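Local coordinates for protein sulfurtransferase (Azotobacter vinelandii, PDB 1E0C) that probably transfers the sulfane sulfur of thiosulfate to cyanide, as a tandem-domain rhodanese whose fold is related to that of phosphatases, at residues A[8-13]-A[112-117]; A[25-30]-A[39-44]; A[82-87]-A[105-110]. One frame throughout, in Å; residues are numbered along the deposited sequence.

Contact 1: A[8-13]-A[112-117]; sequences PLVIEP and YLNGGL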
# COMPACT_ATOMS: atom_id res chain seq x y z
N PRO A 8 7.05 4.17 15.37
CA PRO A 8 6.53 4.92 14.22
C PRO A 8 5.86 3.93 13.27
O PRO A 8 5.94 2.71 13.47
CB PRO A 8 7.78 5.50 13.58
CG PRO A 8 8.88 4.56 13.94
CD PRO A 8 8.50 3.92 15.25
N LEU A 9 5.29 4.47 12.20
CA LEU A 9 4.57 3.60 11.25
C LEU A 9 5.51 2.57 10.65
O LEU A 9 5.19 1.38 10.59
CB LEU A 9 3.96 4.46 10.15
CG LEU A 9 2.87 3.83 9.29
CD1 LEU A 9 2.15 4.91 8.48
CD2 LEU A 9 3.44 2.78 8.36
N VAL A 10 6.64 3.03 10.13
CA VAL A 10 7.62 2.12 9.51
C VAL A 10 8.57 1.59 10.58
O VAL A 10 9.20 2.38 11.29
CB VAL A 10 8.40 2.84 8.40
CG1 VAL A 10 9.53 1.98 7.87
CG2 VAL A 10 7.45 3.25 7.27
N ILE A 11 8.51 0.29 10.83
CA ILE A 11 9.36 -0.31 11.86
C ILE A 11 10.40 -1.22 11.24
O ILE A 11 10.30 -1.61 10.09
CB ILE A 11 8.51 -1.07 12.89
CG1 ILE A 11 7.93 -2.34 12.26
CG2 ILE A 11 7.39 -0.17 13.40
CD1 ILE A 11 7.09 -3.17 13.23
N GLU A 12 11.44 -1.57 12.01
CA GLU A 12 12.48 -2.43 11.47
C GLU A 12 12.25 -3.88 11.90
O GLU A 12 11.53 -4.14 12.87
CB GLU A 12 13.85 -1.95 12.01
CG GLU A 12 14.17 -0.51 11.59
CD GLU A 12 14.42 -0.39 10.10
OE1 GLU A 12 14.96 -1.35 9.51
OE2 GLU A 12 14.08 0.64 9.48
N PRO A 13 12.89 -4.81 11.22
CA PRO A 13 12.82 -6.22 11.57
C PRO A 13 13.10 -6.48 13.03
O PRO A 13 12.40 -7.28 13.67
CB PRO A 13 13.87 -6.85 10.67
CG PRO A 13 13.87 -5.98 9.45
CD PRO A 13 13.72 -4.58 10.01
N TYR A 112 4.27 -0.80 9.02
CA TYR A 112 4.88 -1.42 7.86
C TYR A 112 6.27 -1.93 8.26
O TYR A 112 7.01 -1.20 8.92
CB TYR A 112 5.08 -0.40 6.72
CG TYR A 112 5.94 -0.95 5.61
CD1 TYR A 112 5.57 -2.11 4.95
CD2 TYR A 112 7.13 -0.33 5.22
CE1 TYR A 112 6.32 -2.64 3.92
CE2 TYR A 112 7.89 -0.85 4.19
CZ TYR A 112 7.49 -2.00 3.55
OH TYR A 112 8.24 -2.54 2.53
N LEU A 113 6.54 -3.19 7.92
CA LEU A 113 7.88 -3.74 8.19
C LEU A 113 8.82 -3.25 7.09
O LEU A 113 8.72 -3.66 5.93
CB LEU A 113 7.84 -5.27 8.17
CG LEU A 113 9.21 -5.94 8.31
CD1 LEU A 113 9.83 -5.57 9.66
CD2 LEU A 113 9.09 -7.45 8.17
N ASN A 114 9.73 -2.35 7.45
CA ASN A 114 10.64 -1.76 6.46
C ASN A 114 11.42 -2.81 5.69
O ASN A 114 12.16 -3.61 6.28
CB ASN A 114 11.59 -0.80 7.17
CG ASN A 114 12.07 0.31 6.24
OD1 ASN A 114 11.61 0.42 5.11
ND2 ASN A 114 12.99 1.14 6.74
N GLY A 115 11.26 -2.85 4.37
CA GLY A 115 11.96 -3.83 3.55
C GLY A 115 11.29 -5.21 3.59
O GLY A 115 11.74 -6.14 2.93
N GLY A 116 10.23 -5.34 4.37
CA GLY A 116 9.45 -6.56 4.44
C GLY A 116 10.30 -7.81 4.60
O GLY A 116 11.27 -7.86 5.36
N LEU A 117 9.92 -8.87 3.89
CA LEU A 117 10.65 -10.14 4.00
C LEU A 117 12.07 -10.02 3.49
O LEU A 117 12.96 -10.78 3.90
CB LEU A 117 9.88 -11.23 3.24
CG LEU A 117 10.42 -12.65 3.43
CD1 LEU A 117 10.06 -13.17 4.82
CD2 LEU A 117 9.83 -13.57 2.36

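Contact 2: A[25-30]-A[39-44]; sequences LILVDL and GHIPGA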
# COMPACT_ATOMS: atom_id res chain seq x y z
N LEU A 25 -1.06 -8.46 18.08
CA LEU A 25 -0.45 -8.42 16.77
C LEU A 25 -1.21 -9.24 15.74
O LEU A 25 -1.44 -10.44 15.89
CB LEU A 25 1.00 -8.93 16.84
CG LEU A 25 1.73 -9.09 15.50
CD1 LEU A 25 1.86 -7.74 14.80
CD2 LEU A 25 3.11 -9.70 15.74
N ILE A 26 -1.54 -8.58 14.63
CA ILE A 26 -2.02 -9.26 13.44
C ILE A 26 -0.97 -9.03 12.35
O ILE A 26 -0.85 -7.92 11.84
CB ILE A 26 -3.40 -8.79 12.96
CG1 ILE A 26 -4.45 -8.99 14.05
CG2 ILE A 26 -3.77 -9.57 11.69
CD1 ILE A 26 -5.88 -8.72 13.61
N LEU A 27 -0.14 -10.03 12.13
CA LEU A 27 0.97 -9.96 11.19
C LEU A 27 0.52 -10.48 9.83
O LEU A 27 0.09 -11.63 9.70
CB LEU A 27 2.14 -10.78 11.72
CG LEU A 27 3.39 -10.91 10.87
CD1 LEU A 27 3.99 -9.52 10.58
CD2 LEU A 27 4.42 -11.76 11.60
N VAL A 28 0.58 -9.61 8.84
CA VAL A 28 0.04 -9.93 7.51
C VAL A 28 1.15 -10.02 6.47
O VAL A 28 1.92 -9.09 6.27
CB VAL A 28 -0.96 -8.84 7.08
CG1 VAL A 28 -1.55 -9.15 5.71
CG2 VAL A 28 -2.04 -8.69 8.14
N ASP A 29 1.18 -11.16 5.81
CA ASP A 29 2.15 -11.47 4.77
C ASP A 29 1.48 -11.38 3.40
O ASP A 29 0.51 -12.10 3.15
CB ASP A 29 2.68 -12.88 5.03
CG ASP A 29 3.55 -13.50 3.99
OD1 ASP A 29 3.21 -13.49 2.79
OD2 ASP A 29 4.59 -14.12 4.36
N LEU A 30 1.96 -10.50 2.54
CA LEU A 30 1.40 -10.43 1.18
C LEU A 30 2.48 -10.74 0.16
O LEU A 30 2.76 -9.98 -0.77
CB LEU A 30 0.77 -9.05 0.93
CG LEU A 30 -0.36 -8.65 1.87
CD1 LEU A 30 0.07 -7.52 2.79
CD2 LEU A 30 -1.61 -8.27 1.08
N GLY A 39 8.58 -20.26 3.76
CA GLY A 39 8.93 -19.79 5.10
C GLY A 39 8.49 -18.34 5.28
O GLY A 39 8.77 -17.51 4.42
N HIS A 40 7.70 -18.09 6.31
CA HIS A 40 7.20 -16.74 6.56
C HIS A 40 7.65 -16.27 7.94
O HIS A 40 8.16 -17.06 8.73
CB HIS A 40 5.68 -16.68 6.40
CG HIS A 40 4.95 -17.75 7.15
ND1 HIS A 40 4.53 -18.92 6.54
CD2 HIS A 40 4.55 -17.83 8.44
CE1 HIS A 40 3.93 -19.68 7.43
NE2 HIS A 40 3.91 -19.05 8.59
N ILE A 41 7.43 -14.99 8.23
CA ILE A 41 7.76 -14.50 9.58
C ILE A 41 6.80 -15.16 10.56
O ILE A 41 5.62 -15.32 10.27
CB ILE A 41 7.62 -12.96 9.61
CG1 ILE A 41 8.62 -12.37 8.59
CG2 ILE A 41 7.90 -12.43 11.00
CD1 ILE A 41 8.52 -10.85 8.49
N PRO A 42 7.31 -15.68 11.67
CA PRO A 42 6.51 -16.47 12.59
C PRO A 42 5.21 -15.80 12.99
O PRO A 42 5.18 -14.66 13.45
CB PRO A 42 7.44 -16.67 13.79
CG PRO A 42 8.79 -16.73 13.14
CD PRO A 42 8.74 -15.63 12.09
N GLY A 43 4.09 -16.51 12.79
CA GLY A 43 2.79 -15.98 13.20
C GLY A 43 2.12 -15.20 12.07
O GLY A 43 0.96 -14.79 12.21
N ALA A 44 2.82 -15.02 10.96
CA ALA A 44 2.25 -14.28 9.84
C ALA A 44 1.07 -15.03 9.22
O ALA A 44 1.07 -16.26 9.13
CB ALA A 44 3.28 -14.05 8.74
O HOH W 1 -0.60 -12.70 13.22
O HOH W 2 7.11 -15.06 3.56

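Contact 3: A[82-87]-A[105-110]; sequences AVYVVY and IGQQRY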
# COMPACT_ATOMS: atom_id res chain seq x y z
N ALA A 82 -6.58 -4.87 17.89
CA ALA A 82 -5.61 -5.34 16.93
C ALA A 82 -4.59 -4.26 16.55
O ALA A 82 -4.96 -3.10 16.35
CB ALA A 82 -6.30 -5.79 15.64
N VAL A 83 -3.37 -4.71 16.32
CA VAL A 83 -2.32 -3.89 15.73
C VAL A 83 -1.74 -4.68 14.55
O VAL A 83 -1.24 -5.79 14.74
CB VAL A 83 -1.18 -3.52 16.69
CG1 VAL A 83 -0.17 -2.65 15.94
CG2 VAL A 83 -1.70 -2.77 17.91
N TYR A 84 -1.91 -4.15 13.35
CA TYR A 84 -1.43 -4.85 12.17
C TYR A 84 0.03 -4.49 11.89
O TYR A 84 0.43 -3.34 12.07
CB TYR A 84 -2.24 -4.48 10.92
CG TYR A 84 -3.65 -5.05 10.93
CD1 TYR A 84 -4.64 -4.45 11.69
CD2 TYR A 84 -3.96 -6.17 10.17
CE1 TYR A 84 -5.93 -4.95 11.71
CE2 TYR A 84 -5.25 -6.67 10.17
CZ TYR A 84 -6.21 -6.08 10.96
OH TYR A 84 -7.50 -6.58 10.96
N VAL A 85 0.79 -5.50 11.55
CA VAL A 85 2.13 -5.30 10.97
C VAL A 85 2.10 -5.96 9.60
O VAL A 85 1.60 -7.09 9.47
CB VAL A 85 3.26 -5.88 11.82
CG1 VAL A 85 4.59 -5.73 11.08
CG2 VAL A 85 3.32 -5.14 13.16
N VAL A 86 2.46 -5.20 8.58
CA VAL A 86 2.25 -5.66 7.21
C VAL A 86 3.55 -5.76 6.45
O VAL A 86 4.39 -4.85 6.51
CB VAL A 86 1.32 -4.66 6.48
CG1 VAL A 86 0.88 -5.21 5.15
CG2 VAL A 86 0.13 -4.30 7.36
N TYR A 87 3.70 -6.82 5.65
CA TYR A 87 4.89 -6.94 4.81
C TYR A 87 4.63 -7.68 3.52
O TYR A 87 3.68 -8.45 3.38
CB TYR A 87 6.03 -7.61 5.58
CG TYR A 87 5.88 -9.10 5.82
CD1 TYR A 87 5.28 -9.57 6.98
CD2 TYR A 87 6.42 -10.02 4.93
CE1 TYR A 87 5.17 -10.93 7.22
CE2 TYR A 87 6.34 -11.38 5.17
CZ TYR A 87 5.70 -11.82 6.32
OH TYR A 87 5.64 -13.17 6.58
N ILE A 105 -11.01 0.37 6.03
CA ILE A 105 -11.86 -0.22 7.06
C ILE A 105 -11.81 0.51 8.39
O ILE A 105 -12.46 0.11 9.36
CB ILE A 105 -11.60 -1.72 7.25
CG1 ILE A 105 -10.29 -1.98 7.99
CG2 ILE A 105 -11.60 -2.41 5.89
CD1 ILE A 105 -10.15 -3.43 8.44
N GLY A 106 -11.08 1.62 8.46
CA GLY A 106 -11.07 2.45 9.66
C GLY A 106 -10.11 1.95 10.72
O GLY A 106 -10.20 2.40 11.87
N GLN A 107 -9.24 1.01 10.37
CA GLN A 107 -8.25 0.54 11.36
C GLN A 107 -7.25 1.66 11.64
O GLN A 107 -6.64 2.17 10.69
CB GLN A 107 -7.51 -0.68 10.81
CG GLN A 107 -6.32 -1.14 11.63
CD GLN A 107 -6.71 -1.67 13.00
OE1 GLN A 107 -7.86 -2.01 13.26
NE2 GLN A 107 -5.74 -1.77 13.90
N GLN A 108 -7.01 1.96 12.91
CA GLN A 108 -6.09 3.04 13.23
C GLN A 108 -4.67 2.58 13.49
O GLN A 108 -3.71 3.29 13.17
CB GLN A 108 -6.61 3.81 14.45
CG GLN A 108 -8.08 4.19 14.34
CD GLN A 108 -8.26 5.61 13.83
OE1 GLN A 108 -8.40 5.84 12.63
NE2 GLN A 108 -8.25 6.57 14.74
N ARG A 109 -4.49 1.42 14.13
CA ARG A 109 -3.15 0.99 14.52
C ARG A 109 -2.54 -0.01 13.58
O ARG A 109 -3.03 -1.12 13.39
CB ARG A 109 -3.22 0.45 15.98
CG ARG A 109 -3.82 1.55 16.85
CD ARG A 109 -3.96 1.18 18.31
NE ARG A 109 -4.13 2.40 19.11
CZ ARG A 109 -4.74 2.48 20.28
NH1 ARG A 109 -5.24 1.39 20.85
NH2 ARG A 109 -4.82 3.64 20.91
N TYR A 110 -1.45 0.41 12.93
CA TYR A 110 -0.75 -0.47 12.01
C TYR A 110 0.67 0.03 11.74
O TYR A 110 1.04 1.17 12.02
CB TYR A 110 -1.49 -0.65 10.69
CG TYR A 110 -1.85 0.65 9.99
CD1 TYR A 110 -0.88 1.44 9.41
CD2 TYR A 110 -3.18 1.06 9.92
CE1 TYR A 110 -1.22 2.63 8.78
CE2 TYR A 110 -3.53 2.24 9.29
CZ TYR A 110 -2.54 3.01 8.72
OH TYR A 110 -2.87 4.20 8.09

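Contact 1: A[8-13]-A[112-117]
Val10 and Tyr112 lie side by side on one face of a parallel pair of strands, their side chains pointing the same way, with Val10 CG2 4.1 Å from CD2 at the edge of the tyrosine ring. The other methyl is sent forward along the strand: CG1 stands anti to the backbone N (chi1 173°) and meets the amide carbon CG of Asn114 at 3.4 Å, the two side chains crossing obliquely. Beyond it Asn114 runs alongside Glu12. Its ND2 gives an almost straight hydrogen bond of 3.0 Å to Glu12 OE2, taken on the syn side of a carboxylate turned 70° from the amide. On the other face the side chain of Leu113 crosses Pro13 at about a right angle, CD1 lying 3.5 Å from Pro13 N. Three backbone bonds fix the register: Tyr112 N to Leu9 O, Ile11 N to Tyr112 O and Asn114 N to Ile11 O, each 2.8 Å. Leu9 and Tyr112 also pack on Leu241 of helix 235-245. The polar ends reach strand 206-207: Glu12 OE1 forms a salt bridge with Arg206, and Asn114 OD1 accepts from Ile207 N. Arg206 and the Asn114 N-H would probably both stabilise Glu12 as an anion, and the Asn114 amide is fixed in its rotation from both ends, so the edge strand of the first rhodanese-like sheet is tied by directed polar bonds as well as by packing.

Contact 2: A[25-30]-A[39-44]
Leu27 lays its isobutyl group over the turn at Ile41-Ala44: CD2 reaches Ile41 CG2 at 3.6 Å, the two side chains crossing at about a right angle, and CG sits 3.8 Å from Ala44 CB. Having CG opposite the backbone N (chi1 177°) carries that branch to the turn, where CD2 also comes 3.5 Å from Pro42 O. Cut back to an alanine, Leu27 would probably leave a gap between strand and turn, with Ile41 CG2 and Ala44 CB losing their apolar partner. Two residues on, Asp29 presents OD2 to His40 CB at 3.5 Å, its carboxylate nearly perpendicular to the imidazole. The imidazole is occupied elsewhere, stacked on Tyr36 and bonded through ND1 to Tyr36 O, while Asp29 OD1 is bonded to Thr31. Between the two backbones Ala44 CA makes a CA-H...O contact with Leu27 O, and Leu27 is bonded to Arg45 just beyond; two waters complete the join, one linking Leu27 N to Gly43 O, the other Asp29 OD2 to Gly39 O. Ile41 to Ala44 is a type II beta turn, closed by Ala44 N on Ile41 O, with Gly43 at positive phi. It leads from helix 33-38 into edge strand 45-46, completing a beta-alpha-beta crossover of the rhodanese domain.

Contact 3: A[82-87]-A[105-110]
The amide of Gln107 is set against the edge of the Tyr84 ring, the two planes 69° apart. The glutamine leaves its backbone with CG anti to N and then bends at chi2 (66°), a hook that swings CD to 3.6 Å from Tyr84 CE1 and lodges NE2 between two carbonyls. One N-H goes to Arg109 O of its own segment, 2.8 Å from NE2 and almost straight. The other goes from NE2 to Ala82 O at 2.9 Å, a more bent bond whose donor stands above the carbonyl plane. Both acceptors lie close to the amide plane, so the flat group is fixed in its rotation. Arg109 O is gripped twice, because Tyr84 N also donates to it, over a longer 3.2 Å. Gln107 therefore reinforces the start of the parallel pairing with a side-chain bond.

One step further, Tyr84 and Tyr110 are bridge partners with side chains on the same face. Their CB atoms are 3.9 Å apart, but the rings diverge: Tyr84 CG lies beside its backbone N, whereas Tyr110 CG is placed between N and the carbonyl carbon (chi1 53°). The hydroxyls accordingly find different partners, His78 for Tyr84 and Asp103 for Tyr110. Between the backbones, Tyr110 CA makes a CA-H...O contact of 3.1 Å with Tyr84 O. Val83 touches the root of Arg109, CG2 to CB at 4.1 Å, while the extended arginine chain leads away.

Backbone bonds of Val83 and Val85 to Ile26, and of Tyr84 to His111, place strand 83-87 between strands 25-29 and 110-113. Helix 93-104, ended by a Schellman motif at Gly106, packs on the tyrosine side, Leu102 against both rings' residues and Ile99 against Tyr110.

From the N terminus, strand 10-11 opens the long loop that contact 1 closes about a hundred residues later at 112-117. Contacts 2 and 3 are nested inside it, one after the other: contact 2 closes the short loop around helix 33-38, and contact 3 the loop around helix 93-104. All three reach the same parallel sheet, ordered 10-11, 110-113, 83-87, 25-29, 45-46. Segment 82-87 joins the others, with Val86 O facing Leu113 N at 3.1 Å and Val85 O facing Val28 N at 2.8 Å. Contacts 1 and 2 also meet directly, where Leu113 and Leu117 pack on Ile41. Together they tie edge strand 10-11, the central strands and the turn before edge strand 45-46 into the first rhodanese-like domain.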